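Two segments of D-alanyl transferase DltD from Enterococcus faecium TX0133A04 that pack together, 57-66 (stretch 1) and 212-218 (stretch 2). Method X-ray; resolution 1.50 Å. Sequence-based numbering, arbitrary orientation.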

# COMPACT_ATOMS: atom_id res chain seq x y z
N SER A 57 -8.52 -10.02 6.88
CA SER A 57 -9.47 -9.69 7.93
C SER A 57 -10.37 -10.88 8.24
O SER A 57 -10.78 -11.06 9.40
CB SER A 57 -10.33 -8.50 7.51
OG SER A 57 -9.53 -7.35 7.26
N VAL A 58 -10.70 -11.70 7.23
CA VAL A 58 -11.54 -12.87 7.44
C VAL A 58 -10.80 -13.94 8.23
O VAL A 58 -11.31 -14.49 9.21
CB VAL A 58 -12.08 -13.42 6.11
CG1 VAL A 58 -12.99 -14.63 6.40
CG2 VAL A 58 -12.81 -12.35 5.32
N LEU A 59 -9.56 -14.23 7.84
CA LEU A 59 -8.79 -15.23 8.59
C LEU A 59 -8.58 -14.80 10.03
O LEU A 59 -8.70 -15.62 10.96
CB LEU A 59 -7.46 -15.49 7.89
CG LEU A 59 -7.56 -16.12 6.51
CD1 LEU A 59 -6.19 -16.16 5.87
CD2 LEU A 59 -8.17 -17.51 6.57
N ALA A 60 -8.23 -13.54 10.26
CA ALA A 60 -7.98 -13.09 11.62
C ALA A 60 -9.22 -13.25 12.49
O ALA A 60 -9.12 -13.65 13.66
CB ALA A 60 -7.52 -11.63 11.62
N GLU A 61 -10.39 -12.94 11.94
CA GLU A 61 -11.63 -13.04 12.71
C GLU A 61 -12.02 -14.50 12.95
O GLU A 61 -12.32 -14.88 14.08
CB GLU A 61 -12.74 -12.29 11.97
CG GLU A 61 -14.14 -12.51 12.53
CD GLU A 61 -15.18 -11.62 11.87
OE1 GLU A 61 -15.00 -10.38 11.88
OE2 GLU A 61 -16.17 -12.16 11.34
N LYS A 62 -12.00 -15.32 11.90
CA LYS A 62 -12.44 -16.71 12.03
C LYS A 62 -11.60 -17.47 13.06
O LYS A 62 -12.12 -18.26 13.85
CB LYS A 62 -12.32 -17.41 10.67
CG LYS A 62 -12.70 -18.89 10.68
CD LYS A 62 -14.09 -19.11 11.22
CE LYS A 62 -14.51 -20.57 11.05
NZ LYS A 62 -15.91 -20.81 11.54
N TYR A 63 -10.29 -17.28 13.02
CA TYR A 63 -9.36 -18.02 13.86
C TYR A 63 -9.00 -17.25 15.12
O TYR A 63 -8.06 -17.62 15.82
CB TYR A 63 -8.18 -18.49 13.02
CG TYR A 63 -8.70 -19.37 11.89
CD1 TYR A 63 -9.34 -20.56 12.18
CD2 TYR A 63 -8.61 -18.98 10.56
CE1 TYR A 63 -9.86 -21.36 11.19
CE2 TYR A 63 -9.12 -19.79 9.55
CZ TYR A 63 -9.75 -20.97 9.88
OH TYR A 63 -10.27 -21.78 8.89
N GLN A 64 -9.77 -16.20 15.42
CA GLN A 64 -9.72 -15.52 16.71
C GLN A 64 -8.32 -15.05 17.06
O GLN A 64 -7.84 -15.20 18.19
CB GLN A 64 -10.31 -16.40 17.80
CG GLN A 64 -11.76 -16.71 17.57
CD GLN A 64 -12.39 -17.42 18.74
OE1 GLN A 64 -13.29 -16.90 19.39
NE2 GLN A 64 -11.90 -18.62 19.03
N ARG A 65 -7.66 -14.45 16.08
CA ARG A 65 -6.29 -14.01 16.28
C ARG A 65 -6.27 -12.73 17.12
O ARG A 65 -7.27 -12.04 17.29
CB ARG A 65 -5.61 -13.80 14.93
CG ARG A 65 -5.64 -15.04 14.06
CD ARG A 65 -4.78 -14.85 12.82
NE ARG A 65 -4.80 -16.06 12.02
CZ ARG A 65 -4.34 -16.16 10.79
NH1 ARG A 65 -3.79 -15.11 10.20
NH2 ARG A 65 -4.43 -17.32 10.15
N ASN A 66 -5.08 -12.41 17.61
CA ASN A 66 -4.88 -11.31 18.54
C ASN A 66 -4.71 -9.95 17.86
O ASN A 66 -4.23 -9.00 18.49
CB ASN A 66 -3.67 -11.61 19.42
CG ASN A 66 -3.64 -10.79 20.69
OD1 ASN A 66 -4.69 -10.48 21.26
ND2 ASN A 66 -2.44 -10.42 21.13
N ARG A 212 -17.55 -19.81 5.74
CA ARG A 212 -17.18 -20.79 4.73
C ARG A 212 -15.92 -21.55 5.09
O ARG A 212 -15.60 -22.53 4.42
CB ARG A 212 -17.02 -20.08 3.39
CG ARG A 212 -18.24 -19.23 3.04
CD ARG A 212 -17.99 -18.39 1.82
NE ARG A 212 -17.89 -19.22 0.62
CZ ARG A 212 -17.61 -18.75 -0.58
NH1 ARG A 212 -17.38 -17.46 -0.76
NH2 ARG A 212 -17.54 -19.58 -1.62
N LEU A 213 -15.23 -21.17 6.16
CA LEU A 213 -13.94 -21.72 6.50
C LEU A 213 -14.07 -22.86 7.51
O LEU A 213 -15.04 -22.93 8.27
CB LEU A 213 -13.08 -20.63 7.13
CG LEU A 213 -12.69 -19.49 6.20
CD1 LEU A 213 -12.09 -18.33 6.99
CD2 LEU A 213 -11.72 -20.00 5.13
N PRO A 214 -13.07 -23.75 7.56
CA PRO A 214 -13.09 -24.81 8.58
C PRO A 214 -12.89 -24.25 9.97
O PRO A 214 -12.21 -23.24 10.16
CB PRO A 214 -11.91 -25.71 8.19
CG PRO A 214 -11.51 -25.29 6.82
CD PRO A 214 -11.89 -23.85 6.68
N LYS A 215 -13.48 -24.94 10.96
CA LYS A 215 -13.36 -24.51 12.35
C LYS A 215 -11.91 -24.39 12.78
O LYS A 215 -11.54 -23.47 13.52
CB LYS A 215 -14.06 -25.51 13.28
CG LYS A 215 -15.57 -25.52 13.23
CD LYS A 215 -16.12 -26.52 14.26
CE LYS A 215 -17.64 -26.57 14.27
NZ LYS A 215 -18.16 -27.55 15.27
N GLN A 216 -11.07 -25.33 12.35
CA GLN A 216 -9.66 -25.35 12.69
C GLN A 216 -8.85 -24.96 11.46
O GLN A 216 -9.13 -25.41 10.35
CB GLN A 216 -9.24 -26.74 13.14
CG GLN A 216 -10.01 -27.25 14.34
CD GLN A 216 -9.74 -26.45 15.59
OE1 GLN A 216 -8.64 -25.94 15.80
NE2 GLN A 216 -10.76 -26.33 16.44
N TYR A 217 -7.84 -24.14 11.68
CA TYR A 217 -6.99 -23.72 10.57
C TYR A 217 -6.16 -24.90 10.10
O TYR A 217 -5.48 -25.55 10.90
CB TYR A 217 -6.08 -22.60 11.04
CG TYR A 217 -5.28 -21.95 9.95
CD1 TYR A 217 -4.10 -22.54 9.49
CD2 TYR A 217 -5.69 -20.76 9.39
CE1 TYR A 217 -3.36 -21.94 8.49
CE2 TYR A 217 -4.95 -20.16 8.40
CZ TYR A 217 -3.78 -20.75 7.97
OH TYR A 217 -3.04 -20.16 6.97
N GLN A 218 -6.20 -25.17 8.80
CA GLN A 218 -5.44 -26.26 8.19
C GLN A 218 -5.13 -25.77 6.78
O GLN A 218 -6.04 -25.61 5.97
CB GLN A 218 -6.26 -27.54 8.20
CG GLN A 218 -5.44 -28.81 8.37
CD GLN A 218 -4.46 -29.04 7.22
OE1 GLN A 218 -4.76 -28.72 6.08
NE2 GLN A 218 -3.28 -29.58 7.54
O HOH W 1 -12.80 -21.26 13.97
O HOH W 2 -16.89 -23.06 10.39

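The apolar centre of this contact is Leu213, a buried residue whose CA-to-CB bond points toward stretch 1, whose residues 57-62 are helical. With chi1 at -66° and chi2 at 168° (m, t), its CD1 methyl packs against Val58, Leu59 and Lys62 of the helix. Leu213 CD1 lies 3.9 Å from Val58 CG1 and 4.0 Å from Leu59 CD2, both van der Waals distances, and 3.8 Å from Lys62 CG. Val58 and Lys62 stand one helical turn apart, as the 2.9 Å hydrogen bond from Lys62 N to Val58 O confirms, so both can face the same leucine. A branched aliphatic side chain suits this site because its close side-chain contacts through CD1 are with carbon: Leu213 CD1 also lies 4.2 Å from Tyr63 CE2.

Tyr63, the first residue to leave helical phi/psi, extends the centre into an aromatic pair with Tyr217 and gives up 98 Å² to stretch 2, the largest share of any residue in the 438 Å² interface. Tyr217 covers one face of its ring. The centroids are 5.2 Å apart and the planes meet at 80°, an edge-to-face arrangement in which Tyr217 supplies the edge; the closest side-chain approach is Tyr217 CD2 to Tyr63 CE2, 3.6 Å. Tyr217 CB adds a CH-pi contact, 4.0 Å from the Tyr63 ring centroid and only 11° off the ring normal. Beyond this pair, Arg65 NH2 comes to 3.4 Å from Tyr217 CE2; the approach is oblique to the tyrosine ring, and NH2 is hydrogen-bonded elsewhere in the structure.

The same Tyr63 ring turns its edge to polar backbone. Tyr63 OH donates a hydrogen bond to Pro214 O at 2.7 Å, the sole direct hydrogen bond across the stretches. Tyrosine fits here because it combines a broad apolar face for Tyr217 with a donor at the far end of the ring. Pro214 has no backbone NH to offer, but its carbonyl can accept.

At the polar edge, Lys62 serves two environments. Its aliphatic stem packs on Leu213, while Lys62 CE passes 3.6 Å from Pro214 O. Lys62 NZ then donates to the oxygen of water 2 at 2.7 Å, and the oxygen of water 2 donates to Leu213 O at 2.8 Å. Water 1 makes a second bridge, its oxygen donating to Lys62 O at 3.1 Å and to Lys215 O at 2.6 Å. Lys215 directs its CA-to-CB bond away and remains exposed; it takes part in the bridge through its backbone carbonyl.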